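Local coordinates for protein cytidine deaminase (Mycobacterium leprae, PDB 3R2N) that probably catalyses the zinc-dependent hydrolytic deamination of cytidine to uridine in pyrimidine salvage, working as a homotetramer, at residues Cys63-Ala68 with Gly75-Val80; Leu108-Pro113 with Ala120-Gln125. All blocks are in the same frame, centred on the assembly; numbering follows the deposited sequence.

Contact 1 of 2, residues Cys63-Ala68 with Gly75-Val80; sequences CSMISA and GRLVAV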
loop_
_atom_site.group_PDB
_atom_site.type_symbol
_atom_site.label_atom_id
_atom_site.label_comp_id
_atom_site.label_asym_id
_atom_site.label_seq_id
_atom_site.Cartn_x
_atom_site.Cartn_y
_atom_site.Cartn_z
ATOM N N CYS D 63 10.623 2.420 -3.320
ATOM C CA CYS D 63 10.247 0.992 -3.054
ATOM C C CYS D 63 11.134 0.020 -3.865
ATOM O O CYS D 63 11.663 -0.960 -3.310
ATOM C CB CYS D 63 8.787 0.712 -3.419
ATOM S SG CYS D 63 7.533 1.632 -2.464
ATOM N N SER D 64 11.302 0.306 -5.173
ATOM C CA SER D 64 11.998 -0.634 -6.018
ATOM C C SER D 64 13.431 -0.719 -5.558
ATOM O O SER D 64 13.988 -1.815 -5.448
ATOM C CB SER D 64 11.906 -0.284 -7.495
ATOM O OG SER D 64 10.601 -0.485 -7.966
ATOM N N MET D 65 13.967 0.437 -5.198
ATOM C CA MET D 65 15.342 0.566 -4.742
ATOM C C MET D 65 15.587 -0.141 -3.429
ATOM O O MET D 65 16.601 -0.807 -3.264
ATOM C CB MET D 65 15.737 2.048 -4.628
ATOM C CG MET D 65 17.135 2.217 -4.071
ATOM S SD MET D 65 17.572 3.940 -3.805
ATOM C CE MET D 65 16.400 4.384 -2.522
ATOM N N ILE D 66 14.653 0.014 -2.501
ATOM C CA ILE D 66 14.663 -0.759 -1.259
ATOM C C ILE D 66 14.736 -2.269 -1.532
ATOM O O ILE D 66 15.593 -2.955 -0.984
ATOM C CB ILE D 66 13.524 -0.322 -0.292
ATOM C CG1 ILE D 66 13.803 1.099 0.260
ATOM C CG2 ILE D 66 13.336 -1.306 0.856
ATOM C CD1 ILE D 66 15.157 1.262 0.967
ATOM N N SER D 67 13.893 -2.782 -2.419
ATOM C CA SER D 67 13.995 -4.204 -2.838
ATOM C C SER D 67 15.365 -4.578 -3.406
ATOM O O SER D 67 15.816 -5.715 -3.235
ATOM C CB SER D 67 12.939 -4.534 -3.882
ATOM O OG SER D 67 11.670 -4.315 -3.313
ATOM N N ALA D 68 16.002 -3.633 -4.109
ATOM C CA ALA D 68 17.316 -3.889 -4.663
ATOM C C ALA D 68 18.358 -3.927 -3.525
ATOM O O ALA D 68 19.269 -4.755 -3.529
ATOM C CB ALA D 68 17.667 -2.843 -5.756
ATOM N N GLY D 75 22.371 -3.835 4.087
ATOM C CA GLY D 75 23.176 -2.652 4.317
ATOM C C GLY D 75 22.265 -1.483 4.649
ATOM O O GLY D 75 21.084 -1.664 4.928
ATOM N N ARG D 76 22.837 -0.291 4.657
ATOM C CA ARG D 76 22.146 0.904 5.050
ATOM C C ARG D 76 22.335 1.908 3.956
ATOM O O ARG D 76 23.458 2.103 3.487
ATOM C CB ARG D 76 22.768 1.487 6.327
ATOM C CG ARG D 76 22.691 0.598 7.560
ATOM C CD ARG D 76 21.281 0.454 8.126
ATOM N NE ARG D 76 20.844 1.637 8.871
ATOM C CZ ARG D 76 19.594 1.873 9.266
ATOM N NH1 ARG D 76 18.615 1.009 8.988
ATOM N NH2 ARG D 76 19.319 2.988 9.935
ATOM N N LEU D 77 21.245 2.573 3.576
ATOM C CA LEU D 77 21.293 3.648 2.586
ATOM C C LEU D 77 22.039 4.836 3.134
ATOM O O LEU D 77 21.926 5.169 4.308
ATOM C CB LEU D 77 19.882 4.073 2.172
ATOM C CG LEU D 77 19.076 3.106 1.302
ATOM C CD1 LEU D 77 17.690 3.633 1.180
ATOM C CD2 LEU D 77 19.689 2.944 -0.075
ATOM N N VAL D 78 22.802 5.491 2.282
ATOM C CA VAL D 78 23.581 6.621 2.733
ATOM C C VAL D 78 23.228 7.926 1.990
ATOM O O VAL D 78 23.213 9.005 2.587
ATOM C CB VAL D 78 25.078 6.224 2.699
ATOM C CG1 VAL D 78 25.965 7.322 2.199
ATOM C CG2 VAL D 78 25.502 5.714 4.078
ATOM N N ALA D 79 22.909 7.830 0.699
ATOM C CA ALA D 79 22.501 9.008 -0.061
ATOM C C ALA D 79 21.553 8.608 -1.178
ATOM O O ALA D 79 21.763 7.581 -1.826
ATOM C CB ALA D 79 23.717 9.755 -0.618
ATOM N N VAL D 80 20.524 9.421 -1.411
ATOM C CA VAL D 80 19.485 9.087 -2.392
ATOM C C VAL D 80 19.111 10.304 -3.244
ATOM O O VAL D 80 18.969 11.423 -2.721
ATOM C CB VAL D 80 18.204 8.543 -1.695
ATOM C CG1 VAL D 80 17.105 8.277 -2.694
ATOM C CG2 VAL D 80 18.510 7.294 -0.940
#
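Met65 and Ile66 of helix 63-68 lie across from Val80 and Leu77 of strand 77-80, the two axes passing 11.8 Å apart at their closest and running roughly antiparallel at 147°. Leu77 and Val80 are three residues apart yet both point at the helix. That is the work of a classic beta bulge, in which Val78 and Ala79 together face Phe38 of strand 34-39.

Met65 does the long reach. Its CG stands anti to the backbone N (chi1 176°) and the chain runs straight on to the sulfur before bending at chi3, which turns CE against both strand residues. The methyl meets Val80 tip to tip, with Met65 CE 3.9 Å from Val80 CG2 and nearly as close to CG1, as if set in the fork of the valine. Met65 CE also lies 4.0 Å from Leu77 CD1.

Ile66 starts off along the flank of the helix, but the end of its CG1 branch turns in and meets the leucine at a slant. Ile66 CD1 comes within 3.5 Å of Leu77 CD1, tighter than usual for two methyls. Leu77 CD1 thus touches the end methyls of both helix residues.

Val35 and Ile45, on strands 34-39 and 44-48, and Leu100 of helix 94-104 extend this apolar cluster. Elsewhere on the helix Ser64 OG hydrogen-bonds with Ser67 OG of the second subunit, and Ser67 OG with Ser64 OG of that subunit. A helix laid on a mixed beta-sheet in this way, next to the zinc ligand Cys60, belongs to the cytidine deaminase fold.

Contact 2 of 2, residues Leu108-Pro113 with Ala120-Gln125; sequences LKIMTP and AQLLPQ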
loop_
_atom_site.group_PDB
_atom_site.type_symbol
_atom_site.label_atom_id
_atom_site.label_comp_id
_atom_site.label_asym_id
_atom_site.label_seq_id
_atom_site.Cartn_x
_atom_site.Cartn_y
_atom_site.Cartn_z
ATOM N N LEU D 108 20.488 9.773 6.784
ATOM C CA LEU D 108 20.421 9.561 5.343
ATOM C C LEU D 108 20.284 10.916 4.625
ATOM O O LEU D 108 19.444 11.739 4.998
ATOM C CB LEU D 108 19.257 8.627 4.994
ATOM C CG LEU D 108 18.833 8.388 3.532
ATOM C CD1 LEU D 108 19.962 7.939 2.597
ATOM C CD2 LEU D 108 17.670 7.388 3.494
ATOM N N LYS D 109 21.109 11.139 3.609
ATOM C CA LYS D 109 20.966 12.324 2.777
ATOM C C LYS D 109 20.056 12.075 1.548
ATOM O O LYS D 109 20.221 11.091 0.803
ATOM C CB LYS D 109 22.337 12.869 2.350
ATOM C CG LYS D 109 23.336 13.041 3.511
ATOM C CD LYS D 109 24.460 14.003 3.115
ATOM C CE LYS D 109 25.788 13.732 3.810
ATOM N NZ LYS D 109 26.860 14.535 3.141
ATOM N N ILE D 110 19.094 12.981 1.368
ATOM C CA ILE D 110 18.225 13.003 0.195
ATOM C C ILE D 110 18.473 14.293 -0.568
ATOM O O ILE D 110 18.492 15.356 0.030
ATOM C CB ILE D 110 16.742 12.999 0.620
ATOM C CG1 ILE D 110 16.426 11.862 1.609
ATOM C CG2 ILE D 110 15.834 13.014 -0.578
ATOM C CD1 ILE D 110 16.788 10.478 1.153
ATOM N N MET D 111 18.648 14.228 -1.878
ATOM C CA MET D 111 18.641 15.474 -2.672
ATOM C C MET D 111 17.193 15.979 -2.858
ATOM O O MET D 111 16.279 15.202 -3.073
ATOM C CB MET D 111 19.361 15.278 -4.013
ATOM C CG MET D 111 19.374 16.495 -4.930
ATOM S SD MET D 111 20.222 17.891 -4.209
ATOM C CE MET D 111 21.919 17.504 -4.667
ATOM N N THR D 112 16.986 17.278 -2.708
ATOM C CA THR D 112 15.653 17.892 -2.813
ATOM C C THR D 112 15.757 19.121 -3.700
ATOM O O THR D 112 16.859 19.646 -3.876
ATOM C CB THR D 112 15.075 18.349 -1.439
ATOM O OG1 THR D 112 15.525 19.686 -1.128
ATOM C CG2 THR D 112 15.437 17.390 -0.330
ATOM N N PRO D 113 14.621 19.571 -4.285
ATOM C CA PRO D 113 14.577 20.805 -5.088
ATOM C C PRO D 113 15.315 21.970 -4.451
ATOM O O PRO D 113 15.801 22.840 -5.169
ATOM C CB PRO D 113 13.079 21.118 -5.148
ATOM C CG PRO D 113 12.427 19.735 -5.154
ATOM C CD PRO D 113 13.364 18.804 -4.404
ATOM N N ALA D 120 16.087 13.163 9.101
ATOM C CA ALA D 120 15.672 13.833 10.335
ATOM C C ALA D 120 14.869 15.094 10.011
ATOM O O ALA D 120 13.866 15.386 10.671
ATOM C CB ALA D 120 16.917 14.177 11.215
ATOM N N GLN D 121 15.336 15.837 9.002
ATOM C CA GLN D 121 14.634 17.017 8.523
ATOM C C GLN D 121 13.375 16.665 7.738
ATOM O O GLN D 121 12.356 17.357 7.852
ATOM C CB GLN D 121 15.557 17.895 7.675
ATOM C CG GLN D 121 16.778 18.363 8.429
ATOM C CD GLN D 121 17.873 18.878 7.523
ATOM O OE1 GLN D 121 18.391 18.159 6.673
ATOM N NE2 GLN D 121 18.252 20.137 7.719
ATOM N N LEU D 122 13.443 15.601 6.942
ATOM C CA LEU D 122 12.319 15.248 6.070
ATOM C C LEU D 122 11.220 14.460 6.755
ATOM O O LEU D 122 10.063 14.566 6.358
ATOM C CB LEU D 122 12.784 14.551 4.786
ATOM C CG LEU D 122 13.692 15.396 3.875
ATOM C CD1 LEU D 122 14.000 14.598 2.631
ATOM C CD2 LEU D 122 13.059 16.742 3.508
ATOM N N LEU D 123 11.568 13.686 7.778
ATOM C CA LEU D 123 10.558 12.956 8.533
ATOM C C LEU D 123 10.821 13.072 10.032
ATOM O O LEU D 123 11.199 12.078 10.652
ATOM C CB LEU D 123 10.491 11.478 8.087
ATOM C CG LEU D 123 9.307 10.566 8.445
ATOM C CD1 LEU D 123 8.025 10.891 7.635
ATOM C CD2 LEU D 123 9.661 9.088 8.234
ATOM N N PRO D 124 10.606 14.285 10.626
ATOM C CA PRO D 124 10.776 14.497 12.089
ATOM C C PRO D 124 9.954 13.506 12.868
ATOM O O PRO D 124 8.807 13.230 12.496
ATOM C CB PRO D 124 10.196 15.881 12.333
ATOM C CG PRO D 124 10.041 16.508 11.000
ATOM C CD PRO D 124 9.995 15.457 9.965
ATOM N N GLN D 125 10.529 12.980 13.944
ATOM C CA GLN D 125 9.912 11.863 14.684
ATOM C C GLN D 125 9.335 12.305 16.035
ATOM O O GLN D 125 8.927 13.461 16.216
ATOM C CB GLN D 125 10.946 10.738 14.902
ATOM C CG GLN D 125 11.423 10.034 13.647
ATOM C CD GLN D 125 10.397 9.024 13.105
ATOM O OE1 GLN D 125 9.892 8.156 13.837
ATOM N NE2 GLN D 125 10.103 9.132 11.813
#
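Leu122 keeps its CG anti to the carbonyl carbon (chi1 -62°) and then runs out fully extended to CD1 (chi2 -177°), which carries this one methyl away from the helix backbone to Ile110. On the strand, the CG1 branch of Ile110 is likewise anti to its own carbonyl carbon (chi1 -52°), and its two branches diverge from CB. Leu122 CD1 lies against the branch point: it is 3.8 Å from Ile110 CB, the same from CG1, and 4.0 Å from Ile110 CG2. The two side chains meet obliquely, and of the leucine it is CD1 alone that does the touching.

Two residues further along the strand, Thr112 adds its methyl to the same side. Thr112 CG2 is a looser neighbour, 4.3 Å from Leu122 CD1. Its hydroxyl OG1 is engaged elsewhere, hydrogen-bonded with Lys114 N in the turn and with Gly115 O at the start of strand 115-118. The threonine thus offers carbon to the helix and oxygen to the backbone that follows it in the chain.

Met91 touches both Leu122 and Thr112, and Val80 of the neighbouring strand packs against Ile110. The chain leaves helical geometry at Leu123, and beyond it Pro124 O accepts a hydrogen bond from Arg97 of the third subunit, while Leu122 O is held by Arg97 of its own chain.

No hydrogen bond crosses between the strand and the short helix 119-122. Between these two segments the contact is purely apolar, centred on one leucine methyl, and it has no directional bond of its own; polar bonds lie around it, for example at Thr112 OG1 and Leu122 O.

Contact 1 and contact 2 follow one another along the chain, with centres 14 Å apart, and share one sheet in which strands 77-83 and 109-112 run parallel as neighbours. Backbone bonds probably stitch them together: Val80 N lies 2.8 Å from Lys109 O, and Val80 O lies 2.9 Å from Met111 N. Helix 94-104 joins these strands in a beta-alpha-beta crossover and touches Leu77 of contact 1 as well as Leu108 of contact 2. Neither contact binds the zinc, held by Cys60, Cys93 and Cys96; the side chains of Ile66 and Ile110 are about 10 and 11 Å from a zinc ion. Contact 1 borders the second subunit, contact 2 the third.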